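Local coordinates for minor fimbrium tip subunit Mfa3 (Porphyromonas gingivalis ATCC 33277, PDB 5NF4), which forms part of the tip of the minor fimbriae, filaments that mediate biofilm formation and adhesion to host cells and to other oral bacteria, at residues A[65-70]-A[153-159]; A[112-116]-A[132-136]; A[258-264]-A[274-278]. All blocks are in the same frame, centred on the assembly; numbering follows the deposited sequence.

Contact 1: residues A[65-70]-A[153-159]; sequences FEDRVH and ATNNNGF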
# COMPACT_ATOMS: atom_id res chain seq x y z
N PHE A 65 -11.08 9.54 -2.69
CA PHE A 65 -10.23 9.16 -3.82
C PHE A 65 -9.32 7.96 -3.44
O PHE A 65 -9.01 7.11 -4.29
CB PHE A 65 -9.37 10.35 -4.28
CG PHE A 65 -10.17 11.49 -4.92
CD1 PHE A 65 -11.41 11.27 -5.51
CD2 PHE A 65 -9.65 12.78 -4.93
CE1 PHE A 65 -12.12 12.32 -6.09
CE2 PHE A 65 -10.35 13.84 -5.51
CZ PHE A 65 -11.59 13.61 -6.09
N GLU A 66 -8.94 7.88 -2.16
CA GLU A 66 -8.04 6.82 -1.67
C GLU A 66 -8.70 5.44 -1.77
O GLU A 66 -8.01 4.42 -1.76
CB GLU A 66 -7.66 7.01 -0.18
CG GLU A 66 -7.02 8.34 0.21
CD GLU A 66 -6.74 8.42 1.72
OE1 GLU A 66 -5.95 9.27 2.15
OE2 GLU A 66 -7.35 7.66 2.51
N ASP A 67 -10.02 5.43 -1.83
CA ASP A 67 -10.77 4.17 -1.77
C ASP A 67 -11.33 3.72 -3.11
O ASP A 67 -11.95 2.66 -3.20
CB ASP A 67 -11.94 4.34 -0.78
CG ASP A 67 -11.48 4.81 0.58
OD1 ASP A 67 -10.36 4.42 0.99
OD2 ASP A 67 -12.22 5.56 1.24
N ARG A 68 -11.16 4.53 -4.14
CA ARG A 68 -11.85 4.27 -5.40
C ARG A 68 -11.19 3.16 -6.16
O ARG A 68 -9.97 3.12 -6.28
CB ARG A 68 -11.90 5.53 -6.26
CG ARG A 68 -13.04 6.46 -5.90
CD ARG A 68 -13.10 7.68 -6.80
NE ARG A 68 -14.02 8.69 -6.28
CZ ARG A 68 -14.48 9.72 -6.98
NH1 ARG A 68 -14.13 9.89 -8.25
NH2 ARG A 68 -15.31 10.58 -6.40
N VAL A 69 -12.02 2.24 -6.66
CA VAL A 69 -11.55 1.18 -7.51
C VAL A 69 -12.16 1.41 -8.88
O VAL A 69 -13.33 1.11 -9.11
CB VAL A 69 -11.96 -0.21 -6.98
CG1 VAL A 69 -11.35 -1.29 -7.85
CG2 VAL A 69 -11.53 -0.38 -5.52
N HIS A 70 -11.32 1.91 -9.79
CA HIS A 70 -11.72 2.30 -11.14
C HIS A 70 -11.77 1.14 -12.12
O HIS A 70 -12.56 1.13 -13.05
CB HIS A 70 -10.73 3.34 -11.68
CG HIS A 70 -10.77 4.63 -10.92
ND1 HIS A 70 -9.95 4.88 -9.84
CD2 HIS A 70 -11.56 5.72 -11.07
CE1 HIS A 70 -10.23 6.09 -9.37
NE2 HIS A 70 -11.20 6.62 -10.10
N ALA A 153 -4.41 10.23 -4.55
CA ALA A 153 -5.18 9.64 -5.62
C ALA A 153 -6.07 10.75 -6.14
O ALA A 153 -6.30 11.74 -5.44
CB ALA A 153 -6.01 8.46 -5.11
N THR A 154 -6.57 10.60 -7.35
CA THR A 154 -7.39 11.64 -7.96
C THR A 154 -8.71 11.03 -8.34
O THR A 154 -8.93 9.83 -8.19
CB THR A 154 -6.75 12.23 -9.20
OG1 THR A 154 -6.74 11.23 -10.22
CG2 THR A 154 -5.31 12.69 -8.90
N ASN A 155 -9.59 11.86 -8.89
CA ASN A 155 -10.90 11.40 -9.27
C ASN A 155 -10.84 10.27 -10.31
O ASN A 155 -11.66 9.35 -10.27
CB ASN A 155 -11.74 12.58 -9.79
CG ASN A 155 -11.08 13.31 -10.92
OD1 ASN A 155 -9.85 13.39 -11.00
ND2 ASN A 155 -11.89 13.86 -11.81
N ASN A 156 -9.86 10.31 -11.20
CA ASN A 156 -9.75 9.31 -12.28
C ASN A 156 -8.51 8.42 -12.22
O ASN A 156 -8.29 7.58 -13.10
CB ASN A 156 -9.79 10.02 -13.62
CG ASN A 156 -11.02 10.88 -13.77
OD1 ASN A 156 -12.12 10.50 -13.36
ND2 ASN A 156 -10.85 12.07 -14.33
N ASN A 157 -7.69 8.59 -11.20
CA ASN A 157 -6.45 7.82 -11.10
C ASN A 157 -6.25 7.29 -9.68
O ASN A 157 -5.71 8.00 -8.83
CB ASN A 157 -5.27 8.71 -11.52
CG ASN A 157 -3.98 7.95 -11.66
OD1 ASN A 157 -3.91 6.76 -11.41
ND2 ASN A 157 -2.93 8.67 -12.04
N GLY A 158 -6.73 6.08 -9.43
CA GLY A 158 -6.68 5.52 -8.10
C GLY A 158 -5.37 4.83 -7.83
O GLY A 158 -4.59 4.54 -8.77
N PHE A 159 -5.13 4.52 -6.56
CA PHE A 159 -3.94 3.76 -6.15
C PHE A 159 -4.01 2.33 -6.65
O PHE A 159 -5.06 1.72 -6.54
CB PHE A 159 -3.82 3.70 -4.61
CG PHE A 159 -3.56 5.01 -3.95
CD1 PHE A 159 -2.49 5.81 -4.33
CD2 PHE A 159 -4.34 5.41 -2.88
CE1 PHE A 159 -2.25 7.02 -3.69
CE2 PHE A 159 -4.11 6.58 -2.24
CZ PHE A 159 -3.05 7.40 -2.65
O HOH W 1 -7.70 4.67 -5.13

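Contact 2: residues A[112-116]-A[132-136]; sequences DFFFV and KSDMN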
# COMPACT_ATOMS: atom_id res chain seq x y z
N ASP A 112 -6.42 -20.75 -7.55
CA ASP A 112 -5.71 -19.56 -7.10
C ASP A 112 -6.35 -18.32 -7.74
O ASP A 112 -6.45 -18.25 -8.96
CB ASP A 112 -4.25 -19.65 -7.50
CG ASP A 112 -3.44 -20.67 -6.71
OD1 ASP A 112 -3.96 -21.49 -5.92
OD2 ASP A 112 -2.21 -20.61 -6.86
N PHE A 113 -6.79 -17.36 -6.93
CA PHE A 113 -7.51 -16.17 -7.40
C PHE A 113 -6.55 -14.98 -7.28
O PHE A 113 -5.96 -14.78 -6.24
CB PHE A 113 -8.72 -15.87 -6.55
CG PHE A 113 -9.87 -16.84 -6.75
CD1 PHE A 113 -9.81 -18.14 -6.26
CD2 PHE A 113 -11.02 -16.41 -7.38
CE1 PHE A 113 -10.89 -18.99 -6.43
CE2 PHE A 113 -12.08 -17.25 -7.56
CZ PHE A 113 -12.02 -18.54 -7.08
N PHE A 114 -6.47 -14.18 -8.34
CA PHE A 114 -5.64 -12.98 -8.34
C PHE A 114 -6.54 -11.80 -8.67
O PHE A 114 -7.26 -11.83 -9.65
CB PHE A 114 -4.50 -13.05 -9.37
CG PHE A 114 -3.50 -14.12 -9.09
CD1 PHE A 114 -3.80 -15.45 -9.40
CD2 PHE A 114 -2.26 -13.82 -8.55
CE1 PHE A 114 -2.88 -16.45 -9.16
CE2 PHE A 114 -1.33 -14.82 -8.32
CZ PHE A 114 -1.66 -16.17 -8.62
N PHE A 115 -6.42 -10.74 -7.86
CA PHE A 115 -7.20 -9.53 -8.05
C PHE A 115 -6.22 -8.36 -8.17
O PHE A 115 -5.35 -8.19 -7.31
CB PHE A 115 -8.16 -9.28 -6.90
CG PHE A 115 -9.28 -10.29 -6.80
CD1 PHE A 115 -9.11 -11.46 -6.09
CD2 PHE A 115 -10.47 -10.07 -7.46
CE1 PHE A 115 -10.12 -12.39 -6.00
CE2 PHE A 115 -11.51 -10.99 -7.38
CZ PHE A 115 -11.34 -12.15 -6.66
N VAL A 116 -6.38 -7.58 -9.23
CA VAL A 116 -5.51 -6.43 -9.52
C VAL A 116 -6.39 -5.24 -9.87
O VAL A 116 -7.18 -5.31 -10.80
CB VAL A 116 -4.54 -6.75 -10.69
CG1 VAL A 116 -3.68 -5.56 -11.01
CG2 VAL A 116 -3.61 -7.91 -10.30
N LYS A 132 -0.50 -19.61 -14.69
CA LYS A 132 -0.24 -19.13 -13.35
C LYS A 132 1.22 -18.63 -13.20
O LYS A 132 1.49 -17.71 -12.44
CB LYS A 132 -0.54 -20.25 -12.35
CG LYS A 132 -0.64 -19.75 -10.92
CD LYS A 132 -1.19 -20.84 -10.00
CE LYS A 132 -0.20 -21.96 -9.78
NZ LYS A 132 0.99 -21.48 -9.08
N SER A 133 2.15 -19.23 -13.95
CA SER A 133 3.54 -18.80 -13.92
C SER A 133 3.66 -17.36 -14.40
O SER A 133 4.33 -16.51 -13.77
CB SER A 133 4.41 -19.74 -14.79
OG SER A 133 5.72 -19.22 -14.90
N ASP A 134 2.98 -17.05 -15.52
CA ASP A 134 2.92 -15.69 -16.03
C ASP A 134 2.29 -14.76 -15.01
O ASP A 134 2.69 -13.61 -14.84
CB ASP A 134 2.11 -15.59 -17.32
CG ASP A 134 2.76 -16.33 -18.47
OD1 ASP A 134 3.98 -16.53 -18.47
OD2 ASP A 134 2.01 -16.74 -19.39
N MET A 135 1.24 -15.25 -14.37
CA MET A 135 0.48 -14.44 -13.43
C MET A 135 1.36 -14.04 -12.24
O MET A 135 1.41 -12.86 -11.83
CB MET A 135 -0.77 -15.20 -12.93
CG MET A 135 -1.63 -14.38 -11.94
SD MET A 135 -2.62 -13.15 -12.73
CE MET A 135 -1.90 -11.63 -12.09
N ASN A 136 2.08 -15.00 -11.69
CA ASN A 136 3.01 -14.69 -10.61
C ASN A 136 4.15 -13.74 -11.04
O ASN A 136 4.51 -12.85 -10.28
CB ASN A 136 3.56 -15.95 -10.01
CG ASN A 136 2.55 -16.61 -9.06
OD1 ASN A 136 1.98 -15.94 -8.19
ND2 ASN A 136 2.29 -17.88 -9.25

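Contact 3: residues A[258-264]-A[274-278]; sequences VESTKWW and PINFF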
# COMPACT_ATOMS: atom_id res chain seq x y z
N VAL A 258 13.30 -2.63 4.68
CA VAL A 258 14.63 -2.29 5.18
C VAL A 258 15.19 -3.44 6.01
O VAL A 258 14.53 -3.92 6.94
CB VAL A 258 14.60 -1.02 6.06
CG1 VAL A 258 16.02 -0.58 6.42
CG2 VAL A 258 13.84 0.12 5.33
N GLU A 259 16.38 -3.91 5.65
CA GLU A 259 17.00 -5.03 6.38
C GLU A 259 17.14 -4.67 7.84
O GLU A 259 17.47 -3.51 8.20
CB GLU A 259 18.36 -5.39 5.74
CG GLU A 259 18.17 -6.07 4.41
CD GLU A 259 19.43 -6.12 3.56
OE1 GLU A 259 20.53 -5.84 4.08
OE2 GLU A 259 19.31 -6.44 2.36
N SER A 260 16.91 -5.64 8.72
CA SER A 260 16.88 -5.35 10.15
C SER A 260 18.27 -5.35 10.76
O SER A 260 18.43 -5.22 11.97
CB SER A 260 15.97 -6.36 10.86
OG SER A 260 16.48 -7.66 10.70
N THR A 261 19.29 -5.49 9.92
CA THR A 261 20.67 -5.32 10.33
C THR A 261 21.11 -3.85 10.24
O THR A 261 22.20 -3.51 10.66
CB THR A 261 21.59 -6.14 9.46
OG1 THR A 261 21.28 -5.87 8.10
CG2 THR A 261 21.43 -7.63 9.75
N LYS A 262 20.26 -3.01 9.64
CA LYS A 262 20.51 -1.57 9.47
C LYS A 262 19.75 -0.71 10.48
O LYS A 262 18.71 -1.13 10.99
CB LYS A 262 20.11 -1.14 8.05
CG LYS A 262 20.91 -1.81 6.96
CD LYS A 262 20.46 -1.43 5.58
CE LYS A 262 21.32 -2.19 4.57
NZ LYS A 262 20.92 -1.99 3.17
N TRP A 263 20.23 0.51 10.73
CA TRP A 263 19.44 1.48 11.44
C TRP A 263 19.90 2.87 11.05
O TRP A 263 20.87 3.00 10.32
CB TRP A 263 19.53 1.28 12.96
CG TRP A 263 20.88 1.37 13.59
CD1 TRP A 263 21.47 2.50 14.09
CD2 TRP A 263 21.79 0.30 13.84
NE1 TRP A 263 22.70 2.20 14.62
CE2 TRP A 263 22.93 0.85 14.48
CE3 TRP A 263 21.78 -1.07 13.57
CZ2 TRP A 263 24.02 0.09 14.87
CZ3 TRP A 263 22.89 -1.84 13.95
CH2 TRP A 263 23.99 -1.25 14.60
N TRP A 264 19.17 3.88 11.53
CA TRP A 264 19.42 5.27 11.19
C TRP A 264 20.87 5.61 11.47
O TRP A 264 21.35 5.40 12.58
CB TRP A 264 18.48 6.18 11.98
CG TRP A 264 18.57 7.65 11.65
CD1 TRP A 264 19.16 8.64 12.39
CD2 TRP A 264 18.04 8.27 10.48
NE1 TRP A 264 19.03 9.85 11.74
CE2 TRP A 264 18.35 9.65 10.56
CE3 TRP A 264 17.35 7.80 9.36
CZ2 TRP A 264 17.97 10.56 9.57
CZ3 TRP A 264 16.98 8.69 8.38
CH2 TRP A 264 17.28 10.06 8.50
N PRO A 274 17.89 2.64 2.64
CA PRO A 274 16.55 2.89 2.13
C PRO A 274 15.54 3.38 3.17
O PRO A 274 14.34 3.31 2.93
CB PRO A 274 16.12 1.50 1.60
CG PRO A 274 16.78 0.55 2.62
CD PRO A 274 18.10 1.22 3.00
N ILE A 275 16.02 3.84 4.32
CA ILE A 275 15.10 4.29 5.35
C ILE A 275 14.30 5.50 4.86
O ILE A 275 14.87 6.50 4.41
CB ILE A 275 15.84 4.64 6.68
CG1 ILE A 275 16.49 3.38 7.25
CG2 ILE A 275 14.88 5.29 7.71
CD1 ILE A 275 17.42 3.60 8.45
N ASN A 276 12.98 5.41 4.96
CA ASN A 276 12.10 6.54 4.69
C ASN A 276 12.09 7.50 5.87
O ASN A 276 12.04 7.08 7.02
CB ASN A 276 10.67 6.07 4.44
CG ASN A 276 10.51 5.29 3.15
OD1 ASN A 276 11.40 4.52 2.71
ND2 ASN A 276 9.38 5.48 2.55
N PHE A 277 12.15 8.80 5.61
CA PHE A 277 12.00 9.75 6.69
C PHE A 277 11.32 11.00 6.18
O PHE A 277 11.31 11.23 4.96
CB PHE A 277 13.37 10.12 7.31
CG PHE A 277 14.30 10.87 6.38
CD1 PHE A 277 15.09 10.18 5.45
CD2 PHE A 277 14.45 12.26 6.46
CE1 PHE A 277 15.98 10.86 4.61
CE2 PHE A 277 15.32 12.92 5.64
CZ PHE A 277 16.10 12.23 4.72
N PHE A 278 10.76 11.78 7.09
CA PHE A 278 10.25 13.08 6.68
C PHE A 278 11.08 14.15 7.36
O PHE A 278 11.60 13.98 8.47
CB PHE A 278 8.74 13.26 6.92
CG PHE A 278 8.27 13.17 8.35
CD1 PHE A 278 8.12 14.31 9.11
CD2 PHE A 278 7.88 11.95 8.90
CE1 PHE A 278 7.63 14.24 10.42
CE2 PHE A 278 7.39 11.89 10.21
CZ PHE A 278 7.27 13.02 10.96

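Contact 1: residues A[65-70]-A[153-159]
The backbone oxygen Asn155 O is gripped by two side chains of the 65-70 segment. His70 NE2 donates to Asn155 O at 2.8 Å, reaching it from above the carbonyl plane, while Arg68 NH1 approaches the same oxygen within that plane, on a lone pair, at 3.2 Å. Neither bond is straight: the N-H...O angle is 151° for the histidine and 136° for the arginine. Because NE2 is the donor, that nitrogen of the imidazole carries a proton. One face of the His70 ring lies against the backbone carbonyl carbon of Asn156.

Phe65 covers the start of the same turn. Its ring lies over the peptide between Thr154 and Asn155, with CE1 3.5 Å from Asn155 CA, and CE1 also sits over the centre of the Arg68 guanidinium. Asn155 N, a buried amide without a hydrogen-bonding partner in the model, sits over the centre of the ring. With CG anti to the carbonyl carbon (chi1 -68°), the ring is carried along the 153-155 backbone, and Phe65 CB meets Ala153 CB at 3.9 Å. The methyl of Ala153 in turn lies over the face of Phe159, whose edge is directed at Glu66 O.

A water also joins the two segments. It donates to Phe65 O and to Arg68 O, and it accepts from Phe159 N at 2.9 Å. Asn118 bonds to both segments, at Arg68 O and Phe159 O, and the Glu66 carboxylate is engaged outside the contact, by Lys198, Tyr252 and Trp346.

A 3-10 turn with its following loop and a second loop, running on toward strands 71-78 and 161-170, are thus joined by side-chain donors on one backbone oxygen, a shared water and the Phe65 ring; two donors converging on Asn155 O should polarise that carbonyl and hold its peptide in a fixed orientation.

Contact 2: residues A[112-116]-A[132-136]
Met135 CG rests on the Phe114 ring, 3.3 Å from its centroid and only 8° off the ring normal, a CH-pi contact over the middle of the face. The sulfur follows obliquely, with Met135 SD 4.4 Å from the same centroid in a Met-aromatic contact. A bend at chi2 (77°) lays SD and CE back toward Phe114 CB, so the two side chains run antiparallel. Beyond the ring, Met135 CE reaches Val116 CG2 at 4.5 Å.

The rim of the ring is met by an amide: Asn136 OD1 lies near the ring plane, 3.5 Å from Phe114 CE2, where the carbonyl oxygen faces the weakly positive C-H edge. At the other end, the aliphatic part of Lys132 passes Asp112, with Lys132 CD 3.3 Å from Asp112 OD2. The chain bends at chi3 and chi4, and Lys132 NZ makes a long salt bridge with Asp112 OD2, 4.0 Å. The other oxygen, OD1, is held by Ser79 OG and Asn167 N.

Further out, strands 71-78 and 161-170 flank strand 109-117 with backbone hydrogen bonds, so that Asp112, Phe114 and Val116 face the helix and Phe113 and Phe115 the other side; Phe77 adds apolar surface beside Lys132 and Met135. Segments 132-136 and 112-116 have axes 10.7 Å apart at 37°, a helix packed on one face of the N-terminal beta domain, as in two-domain fimbrillin-type subunits.

Contact 3: residues A[258-264]-A[274-278]
The loop that follows strand 248-254 folds back over the chain entering strand 277-282, and the contact closes with an edge-to-face aromatic pair. Trp264 directs the edge of its six-membered ring at the face of Phe277; the centroids are 5.2 Å apart and the planes stand at 72°, a T-shaped stack. The touching atom is Trp264 CH2, which lies above the phenylalanine plane, displaced toward its rim, and comes to 3.7 Å from Phe277 CG. A chi1 of -176° extends the indole away from its own backbone N and out to the strand, whereas Phe277 has CG between its N and carbonyl carbon (chi1 66°), which turns a ring face to the indole.

Ile275 fills the angle between the tryptophan and the backbone before it. Its CG2 touches the indole at the edge, 3.9 Å from Trp264 CE3, and its CD1 runs on to Trp264 N at 3.6 Å. That amide is hydrogen-bonded to Tyr318 OH, so the isoleucine methyl packs against a polar group already engaged.

A type I beta turn from Glu259 to Lys262, closed by Lys262 N to Glu259 O, reverses the 258-264 loop between its two apolar ends. Strand 277-282 runs antiparallel to both 210-216 and 287-291 in the second, C-terminal beta lobe of the subunit, and 287-291 also meets Trp264 through Asp289 and Pro291.

At the other end of the segment Val258 meets Pro274, which follows a cis peptide bond. Both valine methyls lie 4.0 Å from Pro274 CG, so the ring carbon abuts the fork of the side chain, and Val258 CG1 continues to Ile275 CG1 at 4.1 Å. Lys262 extends past this cluster toward Pro274 CD; its NZ makes a long salt bridge with Glu259 OE1 and is paired with Glu230 outside the loop.

In the fold
Contact 2 is buried, whereas contacts 1 and 3 are only partly so, and their chemistry differs accordingly. At 112-116 with 132-136 a helix meets a strand through apolar side chains, with one long salt bridge. Contact 1 joins two connecting segments through side-chain donors to a backbone oxygen, a shared water and one aromatic ring; contact 3, also made by a loop, relies on aromatic and aliphatic packing. Contacts 1 and 2 are linked in sequence: the chain between the two halves of contact 1 includes both halves of contact 2, and 65-70 leads into strand 71-78, the neighbour of 109-117. Contact 3 comes later, its centre about 29 Å from that of contact 1.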